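Local coordinates for protein lovastatin nonaketide synthase, polyketide synthase component (Aspergillus terreus, PDB 7CPX) that builds the dihydromonacolin L nonaketide of lovastatin biosynthesis from malonyl-CoA, S-adenosylmethionine and NADPH, as a multidomain polyketide synthase partnered by lovC, at residues A[2245-2250]-A[2259-2264]; A[2292-2297]-A[2309-2314]; A[1708-1713]-A[2252-2257]; A[2239-2244]-A[2264-2269]. The protein carries 2 engineered substitutions. All coordinates share one frame; numbering follows the deposited sequence.

Contact 1: residues A[2245-2250]-A[2259-2264]; sequences VLQDVM and MEMVLN
Val-2245 and Met-2261 meet with their side chains at about a right angle: the CG1 methyl of the valine rests on the thioether chain, 3.6 Å from Met-2261 CG and 3.7 Å from its SD. With CG1 anti to the backbone N of Val-2245 (chi1 -176°), this branch is the one turned to the methionine side chain, while CB and CG2 lie beside the carbonyl oxygen of Met-2261. The next residue of the helix, Val-2262, turns both methyls to the carbonyl oxygen of Val-2245, CG1 at 3.1 Å and CG2 at 3.2 Å, and CG2 also meets CB and CG of Gln-2247. Gln-2247 crosses Met-2261 at about a right angle and offers its amide to the sulfur: Gln-2247 NE2 to Met-2261 SD is 3.4 Å with a nearly straight N-H (165°), a weak hydrogen bond. A bend at the last torsion of Met-2261 puts CE near the same NE2.

Further out, Asp-2248 OD1 is bonded to Gln-2304 NE2, and the backbone of Val-2249 pairs with Gly-2303, which ties the later part of this segment to the turn before helix 2305-2323. Val-2245 belongs to the NADP pocket, and its side chain also touches Pro-2265, one turn further along helix 2256-2276. The connection from strand to helix in the ketoreductase is thus held to its own helix mainly by aliphatic and thioether contact at the protein surface, supplemented by one weak, directional N-H to sulfur bond.

Contact 2: residues A[2292-2297]-A[2309-2314]; sequences FSSIVA and AANCYL
A buried strand-to-helix packing joins Ser-2293 and its neighbours, at the C-terminal end of strand 2288-2294, to Asn-2311 on helix 2305-2323. Strand and helix belong to the nucleotide-binding Rossmann-type half of the ketoreductase, where helix 2305-2323 is part of the crossover from this strand to the parallel strand 2329-2333. Their short axes pass 7.5 Å apart at 136°. Residues 2292 to 2295 line the NADP pocket.

Asn-2311 is the residue most covered in this contact. Its CB packs against Ala-2297 CB (3.3 Å) and Ser-2293 CB (3.8 Å), and CG, beside the backbone N (chi1 -68°), carries the amide onto the strand. There Asn-2311 ND2 lies 3.3 Å from Ser-2294 CB, and OD1 lies 3.5 Å from Ser-2293 CA; the oxygen is taken by Lys-2266 NZ of helix 2256-2276. Ser-2293 OG donates to the carbonyl oxygen of Asn-2311 over 3.3 Å, tilted 32° from the carbonyl plane. Ser-2294 places OG anti to its own N, where it accepts a weak capping bond from Val-2296 N as the chain swings into helix 2296-2299. Beyond it, Ala-2297 CB lies 4.1 Å from Cys-2312 SG, while Ala-2297 O is bonded to Arg-1745.

The bond from Lys-2266 to OD1 favours the amide orientation that turns the nitrogen toward Ser-2294. ND2 and Ser-2294 N are both donors and form no bond with each other, so it is through its oxygen that this buried amide links two helices at the edge of the cofactor pocket.

Contact 3: residues A[1708-1713]-A[2252-2257]; sequences ETFEAT and NNMELP
A Met-aromatic contact between Phe-1710 and Met-2254 lies where helix 1705-1719 meets the start of helix 2256-2276. The benzyl side chain, with CG anti to its backbone N (chi1 166°), reaches across the boundary, and Met-2254 crosses it at about a right angle. The methionine sulfur stands 4.9 Å from the ring centroid, 61° off the normal, so it sits obliquely to the ring. Met-2254 CB is 3.6 Å from Phe-1710 CZ. The carbonyl oxygen of Met-2254 lies at the ring edge near its plane, 3.4 Å from Phe-1710 CE2, while the peptide that joins Glu-2255 to Leu-2256 approaches obliquely. Leu-2256 adds its CB, 3.7 Å from Phe-1710 CD2, and its CD1 reaches Phe-1710 CB; Met-2259 and Leu-2251 also touch the phenylalanine.

Helix 1705-1719 flanks a separate sheet that includes strands 1689-1693 and 1720-1728, far earlier in sequence than the cofactor-binding sheet. This split is consistent with the structural and catalytic subdomains of ketoreductases in related megasynthases, and the contact would then bridge the two. Glu-2255 occupies the N-cap position of helix 2256-2276. Polar support comes from Lys-1714, which bonds to the carbonyl oxygen of Met-2254 and forms a salt bridge with Glu-1711 OE1. Within helix 1705-1719, Thr-1713 OG1 donates to the carbonyl oxygen of Thr-1709 over 2.7 Å, and the backbone N of Thr-1713 reaches that oxygen from the opposite face of its plane.

Contact 4: residues A[2239-2244]-A[2264-2269]; sequences IAFGPL and NPKVEG
Pro-2265 brings its carbonyl oxygen to two rings of segment 2239-2244: it lies at the edge of the Phe-2241 ring, near its plane and 3.0 Å from CZ, and 3.2 Å from Pro-2243 CG.

Lys-2266 follows. Its carbonyl oxygen approaches the same aromatic ring obliquely, and its CA lies in plane at the ring edge. The side chain bends at chi2 (-98°), then runs extended beside Leu-2244, pointing the same way. Its methylenes pass the carbonyl oxygen of Pro-2243, with Lys-2266 CE 3.1 Å from it, before NZ bonds to Asn-2311 OD1 on helix 2305-2323.

Strand 2236-2241, helix 2256-2276 and strand 2288-2294 form a beta-alpha-beta crossover of the Rossmann-type sheet, linking two neighbouring parallel strands, and this contact packs the end of the first strand onto the helix. Gly-2242, Pro-2243, Leu-2244, Pro-2265 and Lys-2266 all line the NADP pocket.

One turn on, Gly-2269 presents bare backbone to Phe-2241, its carbonyl carbon 3.4 Å from Phe-2241 CE2. Gly-2269 N donates to Asn-2264 O (2.9 Å), an i+5 bond beside a kink in the helix: Pro-2265 N has no hydrogen to donate, and Glu-2268 N likewise lacks a bond to the preceding turn. Pro-2243 CD lies 3.3 Å above the Phe-2241 ring plane, over its centre, and Val-2270 and Leu-2273, further along the helix, also touch the phenylalanine.

Overall arrangement
Followed from the N terminus, contact 3 opens first, at 1708-1713, and closes at 2252-2257 after 538 intervening residues, joining the earlier sheet's flanking helix to the cofactor-binding part of the ketoreductase. Contacts 4 and 1 open inside that long loop but close beyond it, so both cross contact 3. Contact 1 is nested within the loop of contact 4, the two sharing Asn-2264; together they hold the strand 2236-2241 end and its following loop on helix 2256-2276. Contact 2 comes in series afterwards, closing a short loop at the neighbouring strand. Contacts 4 and 2 join through adjacent strands 2236-2241 and 2288-2294 and through a side-chain bond between helices 2256-2276 and 2305-2323.

Contact 1: residues A[2245-2250]-A[2259-2264]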
loop_
_atom_site.group_PDB
_atom_site.type_symbol
_atom_site.label_atom_id
_atom_site.label_comp_id
_atom_site.label_asym_id
_atom_site.label_seq_id
_atom_site.Cartn_x
_atom_site.Cartn_y
_atom_site.Cartn_z
ATOM N N VAL A 2245 -21.904 43.567 45.758
ATOM C CA VAL A 2245 -23.344 43.775 45.653
ATOM C C VAL A 2245 -23.566 44.849 44.598
ATOM O O VAL A 2245 -22.909 45.894 44.625
ATOM C CB VAL A 2245 -23.976 44.189 46.994
ATOM C CG1 VAL A 2245 -25.482 44.305 46.846
ATOM C CG2 VAL A 2245 -23.617 43.189 48.075
ATOM N N LEU A 2246 -24.483 44.595 43.670
ATOM C CA LEU A 2246 -24.684 45.456 42.515
ATOM C C LEU A 2246 -26.083 46.053 42.527
ATOM O O LEU A 2246 -27.059 45.373 42.857
ATOM C CB LEU A 2246 -24.463 44.682 41.212
ATOM C CG LEU A 2246 -23.022 44.256 40.930
ATOM C CD1 LEU A 2246 -22.952 43.390 39.684
ATOM C CD2 LEU A 2246 -22.123 45.474 40.786
ATOM N N GLN A 2247 -26.164 47.333 42.164
ATOM C CA GLN A 2247 -27.435 48.044 42.005
ATOM C C GLN A 2247 -27.282 48.950 40.786
ATOM O O GLN A 2247 -26.814 50.086 40.896
ATOM C CB GLN A 2247 -27.795 48.833 43.257
ATOM C CG GLN A 2247 -28.285 47.976 44.407
ATOM C CD GLN A 2247 -29.617 47.317 44.115
ATOM O OE1 GLN A 2247 -30.267 47.622 43.115
ATOM N NE2 GLN A 2247 -30.031 46.407 44.987
ATOM N N ASP A 2248 -27.678 48.437 39.624
ATOM C CA ASP A 2248 -27.559 49.172 38.366
ATOM C C ASP A 2248 -28.649 50.234 38.333
ATOM O O ASP A 2248 -29.768 49.999 37.877
ATOM C CB ASP A 2248 -27.664 48.223 37.180
ATOM C CG ASP A 2248 -26.612 47.133 37.211
ATOM O OD1 ASP A 2248 -25.525 47.372 37.778
ATOM O OD2 ASP A 2248 -26.871 46.038 36.670
ATOM N N VAL A 2249 -28.314 51.425 38.827
ATOM C CA VAL A 2249 -29.270 52.520 38.918
ATOM C C VAL A 2249 -28.515 53.836 38.817
ATOM O O VAL A 2249 -27.354 53.941 39.220
ATOM C CB VAL A 2249 -30.086 52.451 40.229
ATOM C CG1 VAL A 2249 -29.157 52.515 41.427
ATOM C CG2 VAL A 2249 -31.109 53.575 40.283
ATOM N N MET A 2250 -29.190 54.845 38.274
ATOM C CA MET A 2250 -28.619 56.176 38.165
ATOM C C MET A 2250 -28.679 56.901 39.503
ATOM O O MET A 2250 -29.612 56.721 40.290
ATOM C CB MET A 2250 -29.364 56.989 37.104
ATOM C CG MET A 2250 -28.764 56.897 35.714
ATOM S SD MET A 2250 -27.067 57.502 35.643
ATOM C CE MET A 2250 -27.242 59.144 36.342
ATOM N N MET A 2259 -26.682 52.857 47.983
ATOM C CA MET A 2259 -25.295 53.270 48.163
ATOM C C MET A 2259 -24.647 52.494 49.298
ATOM O O MET A 2259 -23.550 51.949 49.144
ATOM C CB MET A 2259 -25.224 54.774 48.428
ATOM C CG MET A 2259 -25.362 55.630 47.179
ATOM S SD MET A 2259 -23.991 55.432 46.023
ATOM C CE MET A 2259 -22.624 56.074 46.983
ATOM N N GLU A 2260 -25.320 52.426 50.447
ATOM C CA GLU A 2260 -24.779 51.665 51.568
ATOM C C GLU A 2260 -24.678 50.184 51.227
ATOM O O GLU A 2260 -23.676 49.533 51.545
ATOM C CB GLU A 2260 -25.646 51.870 52.808
ATOM C CG GLU A 2260 -25.611 53.284 53.354
ATOM C CD GLU A 2260 -26.472 53.454 54.588
ATOM O OE1 GLU A 2260 -27.264 52.537 54.894
ATOM O OE2 GLU A 2260 -26.357 54.503 55.255
ATOM N N MET A 2261 -25.697 49.642 50.558
ATOM C CA MET A 2261 -25.710 48.223 50.227
ATOM C C MET A 2261 -24.491 47.843 49.403
ATOM O O MET A 2261 -23.897 46.780 49.612
ATOM C CB MET A 2261 -26.993 47.888 49.467
ATOM C CG MET A 2261 -27.225 46.408 49.236
ATOM S SD MET A 2261 -28.468 46.096 47.965
ATOM C CE MET A 2261 -29.824 47.116 48.542
ATOM N N VAL A 2262 -24.108 48.693 48.456
ATOM C CA VAL A 2262 -22.965 48.375 47.607
ATOM C C VAL A 2262 -21.638 48.773 48.249
ATOM O O VAL A 2262 -20.610 48.147 47.974
ATOM C CB VAL A 2262 -23.120 49.038 46.232
ATOM C CG1 VAL A 2262 -21.921 48.725 45.354
ATOM C CG2 VAL A 2262 -24.409 48.587 45.567
ATOM N N LEU A 2263 -21.629 49.801 49.099
ATOM C CA LEU A 2263 -20.380 50.265 49.692
ATOM C C LEU A 2263 -19.955 49.383 50.857
ATOM O O LEU A 2263 -18.854 48.823 50.855
ATOM C CB LEU A 2263 -20.524 51.714 50.161
ATOM C CG LEU A 2263 -20.043 52.803 49.204
ATOM C CD1 LEU A 2263 -20.736 52.709 47.865
ATOM C CD2 LEU A 2263 -20.285 54.162 49.824
ATOM N N ASN A 2264 -20.820 49.246 51.861
ATOM C CA ASN A 2264 -20.427 48.578 53.098
ATOM C C ASN A 2264 -19.767 47.231 52.848
ATOM O O ASN A 2264 -18.679 46.998 53.397
ATOM C CB ASN A 2264 -21.655 48.439 54.009
ATOM C CG ASN A 2264 -22.352 49.763 54.249
ATOM O OD1 ASN A 2264 -22.169 50.719 53.495
ATOM N ND2 ASN A 2264 -23.158 49.826 55.301
#

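Contact 2: residues A[2292-2297]-A[2309-2314]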
loop_
_atom_site.group_PDB
_atom_site.type_symbol
_atom_site.label_atom_id
_atom_site.label_comp_id
_atom_site.label_asym_id
_atom_site.label_seq_id
_atom_site.Cartn_x
_atom_site.Cartn_y
_atom_site.Cartn_z
ATOM N N PHE A 2292 -10.591 43.376 44.818
ATOM C CA PHE A 2292 -11.092 43.143 43.465
ATOM C C PHE A 2292 -11.917 44.343 43.027
ATOM O O PHE A 2292 -13.117 44.435 43.289
ATOM C CB PHE A 2292 -11.907 41.858 43.413
ATOM C CG PHE A 2292 -11.070 40.613 43.361
ATOM C CD1 PHE A 2292 -10.066 40.396 44.285
ATOM C CD2 PHE A 2292 -11.298 39.654 42.391
ATOM C CE1 PHE A 2292 -9.298 39.253 44.238
ATOM C CE2 PHE A 2292 -10.535 38.508 42.339
ATOM C CZ PHE A 2292 -9.533 38.305 43.264
ATOM N N SER A 2293 -11.259 45.273 42.346
ATOM C CA SER A 2293 -11.944 46.408 41.758
ATOM C C SER A 2293 -12.425 46.064 40.354
ATOM O O SER A 2293 -11.941 45.129 39.710
ATOM C CB SER A 2293 -11.021 47.626 41.708
ATOM O OG SER A 2293 -10.620 48.017 43.008
ATOM N N SER A 2294 -13.397 46.833 39.882
ATOM C CA SER A 2294 -13.900 46.704 38.525
ATOM C C SER A 2294 -13.300 47.796 37.653
ATOM O O SER A 2294 -12.977 48.888 38.126
ATOM C CB SER A 2294 -15.427 46.788 38.494
ATOM O OG SER A 2294 -15.902 46.853 37.161
ATOM N N ILE A 2295 -13.151 47.488 36.363
ATOM C CA ILE A 2295 -12.567 48.452 35.443
ATOM C C ILE A 2295 -13.393 49.725 35.394
ATOM O O ILE A 2295 -12.884 50.781 35.006
ATOM C CB ILE A 2295 -12.420 47.832 34.038
ATOM C CG1 ILE A 2295 -11.544 48.719 33.154
ATOM C CG2 ILE A 2295 -13.781 47.641 33.397
ATOM C CD1 ILE A 2295 -10.170 48.983 33.726
ATOM N N VAL A 2296 -14.668 49.651 35.780
ATOM C CA VAL A 2296 -15.475 50.853 35.915
ATOM C C VAL A 2296 -14.885 51.778 36.967
ATOM O O VAL A 2296 -15.100 52.993 36.918
ATOM C CB VAL A 2296 -16.933 50.487 36.260
ATOM C CG1 VAL A 2296 -17.461 49.452 35.283
ATOM C CG2 VAL A 2296 -17.026 49.976 37.683
ATOM N N ALA A 2297 -14.142 51.227 37.929
ATOM C CA ALA A 2297 -13.462 52.070 38.903
ATOM C C ALA A 2297 -12.424 52.958 38.235
ATOM O O ALA A 2297 -12.101 54.033 38.754
ATOM C CB ALA A 2297 -12.801 51.205 39.973
ATOM N N ALA A 2309 -17.524 53.899 42.982
ATOM C CA ALA A 2309 -17.076 54.543 44.210
ATOM C C ALA A 2309 -16.586 53.515 45.217
ATOM O O ALA A 2309 -15.570 53.730 45.890
ATOM C CB ALA A 2309 -18.207 55.373 44.811
ATOM N N ALA A 2310 -17.293 52.390 45.338
ATOM C CA ALA A 2310 -16.824 51.344 46.241
ATOM C C ALA A 2310 -15.452 50.840 45.807
ATOM O O ALA A 2310 -14.529 50.706 46.625
ATOM C CB ALA A 2310 -17.829 50.194 46.277
ATOM N N ASN A 2311 -15.295 50.573 44.508
ATOM C CA ASN A 2311 -14.024 50.068 44.019
ATOM C C ASN A 2311 -12.905 51.096 44.183
ATOM O O ASN A 2311 -11.753 50.724 44.417
ATOM C CB ASN A 2311 -14.143 49.646 42.552
ATOM C CG ASN A 2311 -15.026 48.422 42.369
ATOM O OD1 ASN A 2311 -14.969 47.489 43.156
ATOM N ND2 ASN A 2311 -15.836 48.427 41.322
ATOM N N CYS A 2312 -13.220 52.383 44.060
ATOM C CA CYS A 2312 -12.210 53.412 44.258
ATOM C C CYS A 2312 -11.835 53.555 45.727
ATOM O O CYS A 2312 -10.682 53.864 46.040
ATOM C CB CYS A 2312 -12.691 54.742 43.685
ATOM S SG CYS A 2312 -12.679 54.786 41.877
ATOM N N TYR A 2313 -12.778 53.321 46.640
ATOM C CA TYR A 2313 -12.406 53.202 48.044
ATOM C C TYR A 2313 -11.434 52.048 48.228
ATOM O O TYR A 2313 -10.457 52.156 48.980
ATOM C CB TYR A 2313 -13.630 52.999 48.929
ATOM C CG TYR A 2313 -13.321 53.085 50.411
ATOM C CD1 TYR A 2313 -12.703 52.034 51.072
ATOM C CD2 TYR A 2313 -13.638 54.218 51.147
ATOM C CE1 TYR A 2313 -12.412 52.107 52.418
ATOM C CE2 TYR A 2313 -13.354 54.299 52.495
ATOM C CZ TYR A 2313 -12.741 53.240 53.126
ATOM O OH TYR A 2313 -12.454 53.313 54.470
ATOM N N LEU A 2314 -11.697 50.927 47.558
ATOM C CA LEU A 2314 -10.767 49.800 47.613
ATOM C C LEU A 2314 -9.389 50.204 47.102
ATOM O O LEU A 2314 -8.363 49.885 47.715
ATOM C CB LEU A 2314 -11.319 48.632 46.793
ATOM C CG LEU A 2314 -12.136 47.580 47.543
ATOM C CD1 LEU A 2314 -13.211 48.224 48.399
ATOM C CD2 LEU A 2314 -12.757 46.597 46.565
#

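Contact 3: residues A[1708-1713]-A[2252-2257]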
loop_
_atom_site.group_PDB
_atom_site.type_symbol
_atom_site.label_atom_id
_atom_site.label_comp_id
_atom_site.label_asym_id
_atom_site.label_seq_id
_atom_site.Cartn_x
_atom_site.Cartn_y
_atom_site.Cartn_z
ATOM N N GLU A 1708 -28.037 62.794 54.399
ATOM C CA GLU A 1708 -28.650 63.275 53.162
ATOM C C GLU A 1708 -27.623 63.877 52.212
ATOM O O GLU A 1708 -27.988 64.557 51.247
ATOM C CB GLU A 1708 -29.760 64.293 53.446
ATOM C CG GLU A 1708 -30.931 63.724 54.226
ATOM C CD GLU A 1708 -32.032 64.742 54.443
ATOM O OE1 GLU A 1708 -31.833 65.920 54.083
ATOM O OE2 GLU A 1708 -33.099 64.363 54.970
ATOM N N THR A 1709 -26.336 63.641 52.471
ATOM C CA THR A 1709 -25.302 64.129 51.569
ATOM C C THR A 1709 -25.428 63.495 50.190
ATOM O O THR A 1709 -24.984 64.076 49.196
ATOM C CB THR A 1709 -23.920 63.849 52.158
ATOM O OG1 THR A 1709 -23.878 64.302 53.518
ATOM C CG2 THR A 1709 -22.846 64.562 51.363
ATOM N N PHE A 1710 -26.031 62.309 50.114
ATOM C CA PHE A 1710 -26.243 61.642 48.833
ATOM C C PHE A 1710 -27.362 62.306 48.036
ATOM O O PHE A 1710 -27.235 62.506 46.820
ATOM C CB PHE A 1710 -26.537 60.163 49.088
ATOM C CG PHE A 1710 -27.087 59.432 47.903
ATOM C CD1 PHE A 1710 -26.294 59.168 46.801
ATOM C CD2 PHE A 1710 -28.394 58.981 47.905
ATOM C CE1 PHE A 1710 -26.802 58.483 45.717
ATOM C CE2 PHE A 1710 -28.904 58.296 46.827
ATOM C CZ PHE A 1710 -28.109 58.047 45.732
ATOM N N GLU A 1711 -28.456 62.678 48.703
ATOM C CA GLU A 1711 -29.484 63.470 48.036
ATOM C C GLU A 1711 -28.934 64.834 47.643
ATOM O O GLU A 1711 -29.283 65.382 46.590
ATOM C CB GLU A 1711 -30.702 63.624 48.947
ATOM C CG GLU A 1711 -31.260 62.308 49.466
ATOM C CD GLU A 1711 -31.731 61.393 48.353
ATOM O OE1 GLU A 1711 -31.909 61.878 47.217
ATOM O OE2 GLU A 1711 -31.922 60.187 48.615
ATOM N N ALA A 1712 -28.068 65.399 48.485
ATOM C CA ALA A 1712 -27.410 66.651 48.138
ATOM C C ALA A 1712 -26.538 66.482 46.901
ATOM O O ALA A 1712 -26.451 67.385 46.065
ATOM C CB ALA A 1712 -26.577 67.144 49.319
ATOM N N THR A 1713 -25.877 65.330 46.774
ATOM C CA THR A 1713 -25.098 65.052 45.573
ATOM C C THR A 1713 -25.999 64.950 44.349
ATOM O O THR A 1713 -25.648 65.434 43.268
ATOM C CB THR A 1713 -24.296 63.763 45.755
ATOM O OG1 THR A 1713 -23.485 63.864 46.933
ATOM C CG2 THR A 1713 -23.403 63.516 44.551
ATOM N N ASN A 2252 -29.336 59.984 40.198
ATOM C CA ASN A 2252 -30.575 60.742 40.330
ATOM C C ASN A 2252 -31.730 59.830 40.720
ATOM O O ASN A 2252 -32.596 60.214 41.514
ATOM C CB ASN A 2252 -30.881 61.479 39.026
ATOM C CG ASN A 2252 -30.934 60.551 37.828
ATOM O OD1 ASN A 2252 -31.211 59.360 37.962
ATOM N ND2 ASN A 2252 -30.664 61.095 36.648
ATOM N N ASN A 2253 -31.757 58.613 40.175
ATOM C CA ASN A 2253 -32.757 57.617 40.531
ATOM C C ASN A 2253 -32.291 56.668 41.627
ATOM O O ASN A 2253 -33.093 55.860 42.104
ATOM C CB ASN A 2253 -33.151 56.801 39.295
ATOM C CG ASN A 2253 -33.758 57.657 38.202
ATOM O OD1 ASN A 2253 -34.972 57.864 38.161
ATOM N ND2 ASN A 2253 -32.915 58.160 37.308
ATOM N N MET A 2254 -31.028 56.746 42.033
ATOM C CA MET A 2254 -30.506 55.882 43.078
ATOM C C MET A 2254 -30.979 56.363 44.447
ATOM O O MET A 2254 -31.415 57.505 44.619
ATOM C CB MET A 2254 -28.977 55.848 43.023
ATOM C CG MET A 2254 -28.317 54.843 43.957
ATOM S SD MET A 2254 -26.514 54.913 43.906
ATOM C CE MET A 2254 -26.186 54.693 42.160
ATOM N N GLU A 2255 -30.899 55.468 45.427
ATOM C CA GLU A 2255 -31.271 55.765 46.800
ATOM C C GLU A 2255 -30.108 55.443 47.729
ATOM O O GLU A 2255 -29.336 54.512 47.484
ATOM C CB GLU A 2255 -32.511 54.973 47.222
ATOM C CG GLU A 2255 -33.707 55.165 46.309
ATOM C CD GLU A 2255 -34.908 54.350 46.746
ATOM O OE1 GLU A 2255 -34.794 53.614 47.748
ATOM O OE2 GLU A 2255 -35.964 54.444 46.087
ATOM N N LEU A 2256 -29.992 56.227 48.797
ATOM C CA LEU A 2256 -28.906 56.030 49.754
ATOM C C LEU A 2256 -28.829 54.605 50.282
ATOM O O LEU A 2256 -27.706 54.106 50.471
ATOM C CB LEU A 2256 -29.060 57.023 50.914
ATOM C CG LEU A 2256 -28.066 56.865 52.068
ATOM C CD1 LEU A 2256 -26.641 57.053 51.581
ATOM C CD2 LEU A 2256 -28.385 57.846 53.181
ATOM N N PRO A 2257 -29.937 53.918 50.570
ATOM C CA PRO A 2257 -29.826 52.503 50.951
ATOM C C PRO A 2257 -29.063 51.673 49.937
ATOM O O PRO A 2257 -28.289 50.797 50.328
ATOM C CB PRO A 2257 -31.291 52.065 51.067
ATOM C CG PRO A 2257 -32.018 53.304 51.435
ATOM C CD PRO A 2257 -31.312 54.424 50.725
#

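Contact 4: residues A[2239-2244]-A[2264-2269]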
loop_
_atom_site.group_PDB
_atom_site.type_symbol
_atom_site.label_atom_id
_atom_site.label_comp_id
_atom_site.label_asym_id
_atom_site.label_seq_id
_atom_site.Cartn_x
_atom_site.Cartn_y
_atom_site.Cartn_z
ATOM N N ILE A 2239 -5.116 38.310 51.703
ATOM C CA ILE A 2239 -6.553 38.495 51.555
ATOM C C ILE A 2239 -6.855 38.788 50.094
ATOM O O ILE A 2239 -6.151 39.577 49.455
ATOM C CB ILE A 2239 -7.082 39.631 52.452
ATOM C CG1 ILE A 2239 -6.797 39.322 53.922
ATOM C CG2 ILE A 2239 -8.575 39.822 52.233
ATOM C CD1 ILE A 2239 -7.196 40.430 54.869
ATOM N N ALA A 2240 -7.902 38.158 49.572
ATOM C CA ALA A 2240 -8.425 38.437 48.237
ATOM C C ALA A 2240 -9.832 38.995 48.433
ATOM O O ALA A 2240 -10.817 38.256 48.432
ATOM C CB ALA A 2240 -8.426 37.193 47.367
ATOM N N PHE A 2241 -9.915 40.309 48.598
ATOM C CA PHE A 2241 -11.156 40.980 48.964
ATOM C C PHE A 2241 -11.970 41.248 47.704
ATOM O O PHE A 2241 -11.630 42.135 46.915
ATOM C CB PHE A 2241 -10.845 42.276 49.707
ATOM C CG PHE A 2241 -12.057 42.985 50.221
ATOM C CD1 PHE A 2241 -12.734 43.887 49.427
ATOM C CD2 PHE A 2241 -12.516 42.754 51.503
ATOM C CE1 PHE A 2241 -13.853 44.537 49.895
ATOM C CE2 PHE A 2241 -13.629 43.404 51.982
ATOM C CZ PHE A 2241 -14.298 44.301 51.179
ATOM N N GLY A 2242 -13.046 40.484 47.513
ATOM C CA GLY A 2242 -13.909 40.672 46.372
ATOM C C GLY A 2242 -15.397 40.523 46.642
ATOM O O GLY A 2242 -16.145 40.062 45.774
ATOM N N PRO A 2243 -15.869 40.901 47.832
ATOM C CA PRO A 2243 -17.319 40.909 48.059
ATOM C C PRO A 2243 -17.993 41.899 47.124
ATOM O O PRO A 2243 -17.455 42.969 46.836
ATOM C CB PRO A 2243 -17.449 41.330 49.525
ATOM C CG PRO A 2243 -16.247 42.148 49.772
ATOM C CD PRO A 2243 -15.152 41.528 48.954
ATOM N N LEU A 2244 -19.182 41.538 46.651
ATOM C CA LEU A 2244 -19.845 42.317 45.616
ATOM C C LEU A 2244 -21.345 42.366 45.853
ATOM O O LEU A 2244 -21.973 41.336 46.118
ATOM C CB LEU A 2244 -19.563 41.728 44.229
ATOM C CG LEU A 2244 -20.232 42.447 43.058
ATOM C CD1 LEU A 2244 -19.752 43.880 42.983
ATOM C CD2 LEU A 2244 -19.960 41.715 41.758
ATOM N N ASN A 2264 -20.820 49.246 51.861
ATOM C CA ASN A 2264 -20.427 48.578 53.098
ATOM C C ASN A 2264 -19.767 47.231 52.848
ATOM O O ASN A 2264 -18.679 46.998 53.397
ATOM C CB ASN A 2264 -21.655 48.439 54.009
ATOM C CG ASN A 2264 -22.352 49.763 54.249
ATOM O OD1 ASN A 2264 -22.169 50.719 53.495
ATOM N ND2 ASN A 2264 -23.158 49.826 55.301
ATOM N N PRO A 2265 -20.310 46.343 52.010
ATOM C CA PRO A 2265 -19.573 45.106 51.709
ATOM C C PRO A 2265 -18.178 45.377 51.187
ATOM O O PRO A 2265 -17.234 44.657 51.536
ATOM C CB PRO A 2265 -20.452 44.420 50.654
ATOM C CG PRO A 2265 -21.799 45.028 50.809
ATOM C CD PRO A 2265 -21.559 46.438 51.238
ATOM N N LYS A 2266 -18.024 46.403 50.350
ATOM C CA LYS A 2266 -16.702 46.792 49.872
ATOM C C LYS A 2266 -16.007 47.714 50.866
ATOM O O LYS A 2266 -14.969 47.364 51.436
ATOM C CB LYS A 2266 -16.822 47.482 48.510
ATOM C CG LYS A 2266 -17.307 46.593 47.378
ATOM C CD LYS A 2266 -16.153 46.074 46.535
ATOM C CE LYS A 2266 -16.641 45.519 45.209
ATOM N NZ LYS A 2266 -15.531 44.955 44.395
ATOM N N VAL A 2267 -16.588 48.893 51.098
ATOM C CA VAL A 2267 -15.922 49.928 51.888
ATOM C C VAL A 2267 -15.714 49.458 53.320
ATOM O O VAL A 2267 -14.584 49.409 53.822
ATOM C CB VAL A 2267 -16.733 51.235 51.843
ATOM C CG1 VAL A 2267 -16.100 52.281 52.746
ATOM C CG2 VAL A 2267 -16.837 51.738 50.412
ATOM N N GLU A 2268 -16.807 49.131 54.012
ATOM C CA GLU A 2268 -16.687 48.736 55.408
ATOM C C GLU A 2268 -15.908 47.436 55.543
ATOM O O GLU A 2268 -15.194 47.245 56.531
ATOM C CB GLU A 2268 -18.075 48.601 56.037
ATOM C CG GLU A 2268 -18.062 48.243 57.514
ATOM C CD GLU A 2268 -17.369 49.288 58.367
ATOM O OE1 GLU A 2268 -17.129 50.407 57.866
ATOM O OE2 GLU A 2268 -17.064 48.990 59.541
ATOM N N GLY A 2269 -16.024 46.540 54.562
ATOM C CA GLY A 2269 -15.250 45.313 54.613
ATOM C C GLY A 2269 -13.755 45.571 54.574
ATOM O O GLY A 2269 -12.997 45.034 55.389
#